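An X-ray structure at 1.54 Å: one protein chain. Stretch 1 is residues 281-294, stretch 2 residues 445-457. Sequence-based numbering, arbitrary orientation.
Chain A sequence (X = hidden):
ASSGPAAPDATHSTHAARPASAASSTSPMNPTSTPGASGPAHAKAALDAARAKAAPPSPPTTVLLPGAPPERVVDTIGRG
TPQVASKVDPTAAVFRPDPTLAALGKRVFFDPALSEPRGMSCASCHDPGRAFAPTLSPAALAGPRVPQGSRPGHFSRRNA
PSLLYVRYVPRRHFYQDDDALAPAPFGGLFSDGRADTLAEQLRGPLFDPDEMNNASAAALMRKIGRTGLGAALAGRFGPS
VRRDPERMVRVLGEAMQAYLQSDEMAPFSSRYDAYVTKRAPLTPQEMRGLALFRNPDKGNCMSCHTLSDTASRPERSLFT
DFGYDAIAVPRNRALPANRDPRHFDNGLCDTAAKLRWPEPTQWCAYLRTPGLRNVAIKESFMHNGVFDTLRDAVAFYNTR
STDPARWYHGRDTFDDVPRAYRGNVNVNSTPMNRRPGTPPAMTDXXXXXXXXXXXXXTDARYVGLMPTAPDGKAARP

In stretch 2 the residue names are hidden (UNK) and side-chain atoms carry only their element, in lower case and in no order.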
ATOM      1  N   PRO A 281     -25.249  12.484   6.287  1.00 19.04           N
ATOM      2  CA  PRO A 281     -25.280  11.265   7.103  1.00 20.88           C
ATOM      3  C   PRO A 281     -24.967  10.004   6.313  1.00 15.80           C
ATOM      4  O   PRO A 281     -25.231   9.907   5.114  1.00 22.16           O
ATOM      5  CB  PRO A 281     -26.725  11.212   7.621  1.00 24.63           C
ATOM      6  CG  PRO A 281     -27.298  12.534   7.352  1.00 32.11           C
ATOM      7  CD  PRO A 281     -26.602  13.054   6.144  1.00 29.14           C
ATOM      8  N   LEU A 282     -24.449   9.014   7.025  1.00 17.60           N
ATOM      9  CA  LEU A 282     -24.337   7.654   6.524  1.00 16.81           C
ATOM     10  C   LEU A 282     -25.598   6.876   6.880  1.00 18.77           C
ATOM     11  O   LEU A 282     -26.432   7.326   7.679  1.00 20.87           O
ATOM     12  CB  LEU A 282     -23.114   6.969   7.118  1.00 16.97           C
ATOM     13  CG  LEU A 282     -21.785   7.676   6.853  1.00 21.59           C
ATOM     14  CD1 LEU A 282     -20.659   6.930   7.532  1.00 21.03           C
ATOM     15  CD2 LEU A 282     -21.541   7.776   5.360  1.00 18.01           C
ATOM     16  N   THR A 283     -25.718   5.673   6.323  1.00 12.82           N
ATOM     17  CA  THR A 283     -26.882   4.848   6.620  1.00 14.46           C
ATOM     18  C   THR A 283     -26.748   4.209   7.995  1.00 14.80           C
ATOM     19  O   THR A 283     -25.642   4.065   8.524  1.00 14.69           O
ATOM     20  CB  THR A 283     -27.056   3.735   5.588  1.00 16.00           C
ATOM     21  OG1 THR A 283     -26.007   2.768   5.758  1.00 13.80           O
ATOM     22  CG2 THR A 283     -27.050   4.268   4.151  1.00 16.51           C
ATOM     23  N   PRO A 284     -27.859   3.800   8.599  1.00 17.37           N
ATOM     24  CA  PRO A 284     -27.754   3.066   9.864  1.00 15.55           C
ATOM     25  C   PRO A 284     -26.794   1.882   9.798  1.00 17.03           C
ATOM     26  O   PRO A 284     -26.003   1.690  10.733  1.00 15.27           O
ATOM     27  CB  PRO A 284     -29.203   2.646  10.130  1.00 17.04           C
ATOM     28  CG  PRO A 284     -29.998   3.777   9.523  1.00 19.57           C
ATOM     29  CD  PRO A 284     -29.255   4.163   8.279  1.00 19.28           C
ATOM     30  N   GLN A 285     -26.838   1.088   8.726  1.00 15.37           N
ATOM     31  CA  GLN A 285     -25.910  -0.032   8.604  1.00 13.97           C
ATOM     32  C   GLN A 285     -24.470   0.449   8.565  1.00 13.69           C
ATOM     33  O   GLN A 285     -23.598  -0.157   9.197  1.00 12.85           O
ATOM     34  CB  GLN A 285     -26.215  -0.850   7.356  1.00 15.59           C
ATOM     35  CG  GLN A 285     -25.205  -1.969   7.156  1.00 16.32           C
ATOM     36  CD  GLN A 285     -25.465  -2.802   5.935  1.00 14.87           C
ATOM     37  OE1 GLN A 285     -25.838  -2.282   4.878  1.00 20.16           O
ATOM     38  NE2 GLN A 285     -25.247  -4.106   6.058  1.00 17.01           N
ATOM     39  N   GLU A 286     -24.191   1.491   7.783  1.00 12.27           N
ATOM     40  CA  GLU A 286     -22.822   2.025   7.718  1.00 12.01           C
ATOM     41  C   GLU A 286     -22.358   2.495   9.092  1.00 12.90           C
ATOM     42  O   GLU A 286     -21.201   2.268   9.485  1.00 12.44           O
ATOM     43  CB  GLU A 286     -22.738   3.149   6.672  1.00 13.35           C
ATOM     44  CG  GLU A 286     -22.872   2.628   5.223  1.00 15.79           C
ATOM     45  CD  GLU A 286     -23.274   3.673   4.206  1.00 13.45           C
ATOM     46  OE1 GLU A 286     -23.579   4.815   4.591  1.00 12.83           O
ATOM     47  OE2 GLU A 286     -23.245   3.352   2.992  1.00 16.25           O
ATOM     48  N   MET A 287     -23.255   3.122   9.857  1.00 13.59           N
ATOM     49  CA  MET A 287     -22.917   3.518  11.221  1.00 13.13           C
ATOM     50  C   MET A 287     -22.683   2.303  12.123  1.00 13.50           C
ATOM     51  O   MET A 287     -21.796   2.343  12.988  1.00 15.21           O
ATOM     52  CB  MET A 287     -24.022   4.425  11.785  1.00 14.92           C
ATOM     53  CG  MET A 287     -24.138   5.778  11.094  1.00 15.37           C
ATOM     54  SD  MET A 287     -22.644   6.775  11.110  1.00 20.58           S
ATOM     55  CE  MET A 287     -22.497   7.171  12.859  1.00 23.03           C
ATOM     56  N   ARG A 288     -23.442   1.216  11.957  1.00 12.14           N
ATOM     57  CA  ARG A 288     -23.132   0.007  12.728  1.00 12.48           C
ATOM     58  C   ARG A 288     -21.739  -0.490  12.398  1.00 16.49           C
ATOM     59  O   ARG A 288     -20.997  -0.930  13.285  1.00 14.01           O
ATOM     60  CB  ARG A 288     -24.147  -1.098  12.473  1.00 15.01           C
ATOM     61  CG  ARG A 288     -25.510  -0.826  13.047  1.00 19.08           C
ATOM     62  CD  ARG A 288     -26.330  -2.087  13.116  1.00 16.04           C
ATOM     63  NE  ARG A 288     -26.501  -2.768  11.839  1.00 16.38           N
ATOM     64  CZ  ARG A 288     -27.422  -2.442  10.930  1.00 24.33           C
ATOM     65  NH1 ARG A 288     -28.253  -1.424  11.146  1.00 20.59           N
ATOM     66  NH2 ARG A 288     -27.504  -3.123   9.800  1.00 23.79           N
ATOM     67  N   GLY A 289     -21.389  -0.483  11.115  1.00 14.61           N
ATOM     68  CA  GLY A 289     -20.061  -0.936  10.725  1.00 12.53           C
ATOM     69  C   GLY A 289     -18.952  -0.059  11.273  1.00 12.73           C
ATOM     70  O   GLY A 289     -17.905  -0.562  11.684  1.00 12.14           O
ATOM     71  N   LEU A 290     -19.151   1.262  11.260  1.00 12.42           N
ATOM     72  CA  LEU A 290     -18.184   2.181  11.848  1.00 13.82           C
ATOM     73  C   LEU A 290     -18.003   1.875  13.327  1.00 14.24           C
ATOM     74  O   LEU A 290     -16.879   1.848  13.833  1.00 13.07           O
ATOM     75  CB  LEU A 290     -18.649   3.626  11.668  1.00 15.29           C
ATOM     76  CG  LEU A 290     -17.892   4.732  12.395  1.00 15.07           C
ATOM     77  CD1 LEU A 290     -16.444   4.783  11.958  1.00 16.96           C
ATOM     78  CD2 LEU A 290     -18.586   6.061  12.149  1.00 19.28           C
ATOM     79  N   ALA A 291     -19.100   1.599  14.029  1.00 14.96           N
ATOM     80  CA  ALA A 291     -18.967   1.279  15.447  1.00 13.89           C
ATOM     81  C   ALA A 291     -18.237  -0.046  15.656  1.00 14.89           C
ATOM     82  O   ALA A 291     -17.424  -0.165  16.581  1.00 15.48           O
ATOM     83  CB  ALA A 291     -20.342   1.263  16.099  1.00 16.82           C
ATOM     84  N   LEU A 292     -18.500  -1.056  14.815  1.00 12.67           N
ATOM     85  CA  LEU A 292     -17.754  -2.312  14.910  1.00 11.95           C
ATOM     86  C   LEU A 292     -16.272  -2.089  14.636  1.00 13.59           C
ATOM     87  O   LEU A 292     -15.410  -2.716  15.264  1.00 10.51           O
ATOM     88  CB  LEU A 292     -18.314  -3.324  13.915  1.00 11.51           C
ATOM     89  CG  LEU A 292     -19.663  -3.900  14.331  1.00 12.77           C
ATOM     90  CD1 LEU A 292     -20.375  -4.427  13.106  1.00 15.28           C
ATOM     91  CD2 LEU A 292     -19.484  -5.022  15.346  1.00 14.31           C
ATOM     92  N   PHE A 293     -15.980  -1.239  13.656  1.00 13.30           N
ATOM     93  CA  PHE A 293     -14.614  -0.921  13.250  1.00 13.00           C
ATOM     94  C   PHE A 293     -13.801  -0.362  14.398  1.00 12.74           C
ATOM     95  O   PHE A 293     -12.591  -0.617  14.477  1.00 12.04           O
ATOM     96  CB  PHE A 293     -14.678   0.074  12.086  1.00 11.72           C
ATOM     97  CG  PHE A 293     -13.386   0.232  11.322  1.00 12.08           C
ATOM     98  CD1 PHE A 293     -12.453   1.181  11.668  1.00 13.01           C
ATOM     99  CD2 PHE A 293     -13.148  -0.570  10.220  1.00 11.51           C
ATOM    100  CE1 PHE A 293     -11.273   1.299  10.948  1.00 11.43           C
ATOM    101  CE2 PHE A 293     -11.991  -0.450   9.492  1.00 11.12           C
ATOM    102  CZ  PHE A 293     -11.057   0.486   9.839  1.00 13.17           C
ATOM    103  N   ARG A 294     -14.451   0.389  15.295  1.00 10.77           N
ATOM    104  CA  ARG A 294     -13.814   1.052  16.424  1.00 14.23           C
ATOM    105  C   ARG A 294     -14.053   0.331  17.742  1.00 13.09           C
ATOM    106  O   ARG A 294     -13.693   0.869  18.798  1.00 17.22           O
ATOM    107  CB  ARG A 294     -14.318   2.489  16.543  1.00 17.14           C
ATOM    108  CG  ARG A 294     -13.936   3.359  15.393  1.00 25.07           C
ATOM    109  CD  ARG A 294     -14.038   4.827  15.766  1.00 24.51           C
ATOM    110  NE  ARG A 294     -15.418   5.265  15.762  1.00 31.52           N
ATOM    111  CZ  ARG A 294     -15.774   6.539  15.674  1.00 35.46           C
ATOM    112  NH1 ARG A 294     -17.065   6.881  15.662  1.00 27.88           N
ATOM    113  NH2 ARG A 294     -14.827   7.465  15.595  1.00 27.68           N
ATOM    114  N   UNK A 445     -23.502 -11.008  10.226  1.00 14.62           N
ATOM    115  CA  UNK A 445     -24.101  -9.692  10.031  1.00 17.38           C
ATOM    116  C   UNK A 445     -23.117  -8.575  10.378  1.00 14.54           C
ATOM    117  O   UNK A 445     -23.090  -7.524   9.724  1.00 15.11           O
ATOM    118  c   UNK A 445     -25.375  -9.568  10.879  1.00 16.54           C
ATOM    119  N   UNK A 446     -22.319  -8.773  11.436  1.00 16.24           N
ATOM    120  CA  UNK A 446     -21.268  -7.819  11.763  1.00 13.18           C
ATOM    121  C   UNK A 446     -20.306  -7.648  10.591  1.00 10.95           C
ATOM    122  O   UNK A 446     -19.913  -6.529  10.256  1.00 13.23           O
ATOM    123  o   UNK A 446     -22.245  -7.504  14.382  1.00 21.42           O
ATOM    124  o   UNK A 446     -20.813  -8.930  15.242  1.00 18.06           O
ATOM    125  c   UNK A 446     -20.461  -8.286  12.976  1.00 13.22           C
ATOM    126  c   UNK A 446     -21.240  -8.239  14.290  1.00 20.31           C
ATOM    127  N   UNK A 447     -19.906  -8.759   9.980  1.00 13.42           N
ATOM    128  CA  UNK A 447     -18.992  -8.691   8.837  1.00 13.91           C
ATOM    129  C   UNK A 447     -19.637  -7.914   7.703  1.00 12.84           C
ATOM    130  O   UNK A 447     -18.997  -7.057   7.074  1.00 12.38           O
ATOM    131  c   UNK A 447     -18.592 -10.111   8.415  1.00 14.16           C
ATOM    132  c   UNK A 447     -17.837 -10.095   7.083  1.00 12.40           C
ATOM    133  c   UNK A 447     -17.740 -10.756   9.488  1.00 13.69           C
ATOM    134  N   UNK A 448     -20.919  -8.198   7.416  1.00 12.17           N
ATOM    135  CA  UNK A 448     -21.631  -7.441   6.387  1.00 15.10           C
ATOM    136  C   UNK A 448     -21.613  -5.937   6.684  1.00 12.43           C
ATOM    137  O   UNK A 448     -21.459  -5.106   5.780  1.00 13.02           O
ATOM    138  c   UNK A 448     -23.084  -7.912   6.273  1.00 14.67           C
ATOM    139  o   UNK A 448     -24.356  -9.925   6.115  1.00 22.96           O
ATOM    140  c   UNK A 448     -23.238  -9.397   5.898  1.00 22.01           C
ATOM    141  o   UNK A 448     -22.302 -10.050   5.388  1.00 21.38           O
ATOM    142  N   UNK A 449     -21.819  -5.559   7.953  1.00 12.51           N
ATOM    143  CA  UNK A 449     -21.855  -4.151   8.316  1.00 11.80           C
ATOM    144  C   UNK A 449     -20.488  -3.486   8.158  1.00 11.34           C
ATOM    145  O   UNK A 449     -20.407  -2.337   7.712  1.00 12.04           O
ATOM    146  c   UNK A 449     -23.844  -4.387   9.894  1.00 19.27           C
ATOM    147  c   UNK A 449     -22.368  -4.010   9.746  1.00 11.84           C
ATOM    148  o   UNK A 449     -24.304  -4.508  11.062  1.00 19.40           O
ATOM    149  o   UNK A 449     -24.539  -4.567   8.865  1.00 16.61           O
ATOM    150  N   UNK A 450     -19.407  -4.204   8.503  1.00 11.67           N
ATOM    151  CA  UNK A 450     -18.059  -3.694   8.273  1.00 11.62           C
ATOM    152  C   UNK A 450     -17.805  -3.442   6.791  1.00 10.68           C
ATOM    153  O   UNK A 450     -17.261  -2.393   6.423  1.00 11.51           O
ATOM    154  c   UNK A 450     -16.095  -3.376  10.750  1.00 12.97           C
ATOM    155  c   UNK A 450     -16.090  -5.863  10.848  1.00 13.50           C
ATOM    156  c   UNK A 450     -17.029  -4.667   8.832  1.00 10.76           C
ATOM    157  c   UNK A 450     -16.826  -4.616  10.355  1.00 13.40           C
ATOM    158  N   UNK A 451     -18.214  -4.377   5.928  1.00 11.78           N
ATOM    159  CA  UNK A 451     -18.106  -4.143   4.483  1.00 12.89           C
ATOM    160  C   UNK A 451     -18.879  -2.893   4.073  1.00 10.91           C
ATOM    161  O   UNK A 451     -18.376  -2.056   3.319  1.00 10.47           O
ATOM    162  c   UNK A 451     -18.582  -5.382   3.712  1.00 10.84           C
ATOM    163  c   UNK A 451     -18.693  -5.084   2.208  1.00 13.28           C
ATOM    164  c   UNK A 451     -17.680  -6.556   3.980  1.00 12.74           C
ATOM    165  N   UNK A 452     -20.106  -2.734   4.578  1.00 12.03           N
ATOM    166  CA  UNK A 452     -20.870  -1.532   4.257  1.00 11.00           C
ATOM    167  C   UNK A 452     -20.113  -0.268   4.654  1.00 10.13           C
ATOM    168  O   UNK A 452     -20.070   0.718   3.912  1.00 10.46           O
ATOM    169  c   UNK A 452     -22.232  -1.574   4.952  1.00 12.77           C
ATOM    170  N   UNK A 453     -19.468  -0.279   5.828  1.00 11.86           N
ATOM    171  CA  UNK A 453     -18.697   0.886   6.207  1.00 11.15           C
ATOM    172  C   UNK A 453     -17.507   1.103   5.274  1.00 10.12           C
ATOM    173  O   UNK A 453     -17.245   2.227   4.858  1.00 12.09           O
ATOM    174  c   UNK A 453     -18.233   0.753   7.654  1.00 12.75           C
ATOM    175  c   UNK A 453     -16.681   4.097   8.350  1.00 13.54           C
ATOM    176  c   UNK A 453     -17.612   3.120   8.049  1.00 12.60           C
ATOM    177  c   UNK A 453     -15.935   1.446   8.316  1.00 13.22           C
ATOM    178  c   UNK A 453     -15.361   3.737   8.636  1.00 15.35           C
ATOM    179  c   UNK A 453     -17.254   1.789   8.025  1.00 11.39           C
ATOM    180  c   UNK A 453     -15.001   2.414   8.623  1.00 11.55           C
ATOM    181  N   UNK A 454     -16.768   0.042   4.932  1.00 12.29           N
ATOM    182  CA  UNK A 454     -15.602   0.237   4.064  1.00 11.56           C
ATOM    183  C   UNK A 454     -15.998   0.809   2.712  1.00 10.22           C
ATOM    184  O   UNK A 454     -15.214   1.524   2.081  1.00  9.10           O
ATOM    185  c   UNK A 454     -13.203  -0.553   5.739  1.00 14.86           C
ATOM    186  c   UNK A 454     -14.851  -1.076   3.889  1.00  9.76           C
ATOM    187  c   UNK A 454     -13.513  -2.941   4.914  1.00 14.23           C
ATOM    188  c   UNK A 454     -14.188  -1.587   5.182  1.00 11.79           C
ATOM    189  N   UNK A 455     -17.204   0.501   2.247  1.00 11.69           N
ATOM    190  CA  UNK A 455     -17.644   1.040   0.969  1.00 10.91           C
ATOM    191  C   UNK A 455     -17.878   2.550   1.019  1.00 11.46           C
ATOM    192  O   UNK A 455     -17.879   3.201  -0.030  1.00 12.90           O
ATOM    193  c   UNK A 455     -18.905   0.280   0.531  1.00  9.71           C
ATOM    194  n   UNK A 455     -20.056  -2.579  -2.617  1.00 11.12           N
ATOM    195  c   UNK A 455     -18.666  -1.175   0.185  1.00 11.48           C
ATOM    196  c   UNK A 455     -19.991  -1.992   0.161  1.00 13.99           C
ATOM    197  n   UNK A 455     -20.940  -1.444  -0.814  1.00 15.53           N
ATOM    198  n   UNK A 455     -21.849  -1.158  -2.914  1.00 16.68           N
ATOM    199  c   UNK A 455     -20.944  -1.735  -2.115  1.00 15.67           C
ATOM    200  N   UNK A 456     -18.031   3.148   2.207  1.00  9.88           N
ATOM    201  CA  UNK A 456     -18.142   4.604   2.302  1.00 10.55           C
ATOM    202  C   UNK A 456     -16.818   5.325   2.070  1.00 11.30           C
ATOM    203  O   UNK A 456     -16.802   6.559   1.968  1.00 12.95           O
ATOM    204  c   UNK A 456     -18.699   5.050   3.670  1.00 12.08           C
ATOM    205  o   UNK A 456     -17.694   4.950   4.704  1.00 12.53           O
ATOM    206  c   UNK A 456     -19.965   4.274   4.052  1.00 12.16           C
ATOM    207  N   UNK A 457     -15.708   4.593   1.991  1.00 12.75           N
ATOM    208  CA  UNK A 457     -14.396   5.204   1.838  1.00 12.05           C
ATOM    209  C   UNK A 457     -13.976   5.344   0.375  1.00 11.88           C
ATOM    210  O   UNK A 457     -12.829   5.697   0.094  1.00 11.71           O
ATOM    211  c   UNK A 457     -14.093   5.162   4.841  1.00 12.56           C
ATOM    212  c   UNK A 457     -13.345   4.383   2.590  1.00 11.20           C
ATOM    213  c   UNK A 457     -12.531   3.224   4.655  1.00 13.32           C
ATOM    214  c   UNK A 457     -13.695   3.956   4.009  1.00 11.25           C
TER
HETATM  215  O   HOH W   1     -22.152   1.217   2.099  1.00 13.98           O

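Position 445 carries a single side-chain carbon, which lies beyond contact range of stretch 1; one carbon alone makes it Ala 445. Position 446 has two carbons, the second bearing two oxygens, and lies against Leu 292; this short carboxylate is Asp 446. Its CG lies 3.8 Å from Leu 292 CD2, and its backbone O is 3.6 Å from Leu 292 CD1.

At position 447 one carbon carries two more, a branch directly at CB; its CA-to-CB bond points away from stretch 1, and no side-chain atom reaches it: this is Val 447. Position 448 repeats the two-carbon, two-oxygen pattern at the margin of the contact, near Gln 285, and is Asp 448, with its CB 4.4 Å from Gln 285 NE2.

Position 449 again shows two carbons and a pair of oxygens, but here the CA-to-CB bond points toward stretch 1 and both oxygens meet nitrogen donors of Gln 285 and Arg 288. The atoms define Asp 449. Its OD1 accepts from Gln 285 NE2 at 2.9 Å, and its OD2 forms a salt bridge with Arg 288 NE, also at 2.9 Å; Arg 288 NH2 adds a weak hydrogen bond to Asp 449 OD1 at 3.4 Å.

Position 450 has four carbons forked at the second, which touch Leu 292 and Phe 293. This is Leu 450, with CD2 3.9 Å from Leu 292 CB and near the plane of the Phe 293 ring, at its edge. Position 451 has three carbons branched at CB; its CA-to-CB bond points away from stretch 1, no side-chain atom reaches it, and it is Val 451. The lone carbon at 452 lies against Gln 285 and Glu 286 and identifies Ala 452; its CB packs 3.6 Å from Gln 285 CD.

Position 453 presents one carbon followed by a six-carbon ring with no oxygen, packed against Leu 290 and Phe 293 and close to Glu 286 and Gly 289, hence Phe 453. Leu 290 covers one face of the ring, its CA 4.0 Å from the centroid in a CH-pi contact. Phe 293 packs obliquely beside it, with Phe 293 CG 3.8 Å from Phe 453 CE2.

Four carbons forked at the second, touching Phe 293, make position 454 Leu 454, whose CD2 reaches to 3.9 Å from Phe 293 CE2. Position 455 has three carbons, a nitrogen, and a carbon bearing two more nitrogens, none in contact with stretch 1: the guanidinium of Arg 455. At 456 one carbon carries an oxygen and a carbon, and the side chain touches Leu 282 and Glu 286, giving Thr 456; its CG2 lies 3.4 Å from Glu 286 CD, while OG1 donates to Phe 453 O at 2.8 Å. Position 457, four carbons forked at the second and outside contact range, is Leu 457.

The two helices cross at 102°, their axes approaching to 7.0 Å. Gly 289 permits this closeness: its CA lies 3.3 Å from Asp 449 O, and an ideal CB there would clash with that oxygen and with Phe 453 CB. Asp 449 fits among Gln 285, Arg 288, Gly 289 and Leu 292, joining polar anchoring to close packing, while Phe 453 packs against Leu 290 and Phe 293. A water donates to Glu 286 OE2 at 2.6 Å and to Ala 452 O at 2.8 Å, bridging the helices.

Stretch 2 445-457: ADVDDLVAFLRTL
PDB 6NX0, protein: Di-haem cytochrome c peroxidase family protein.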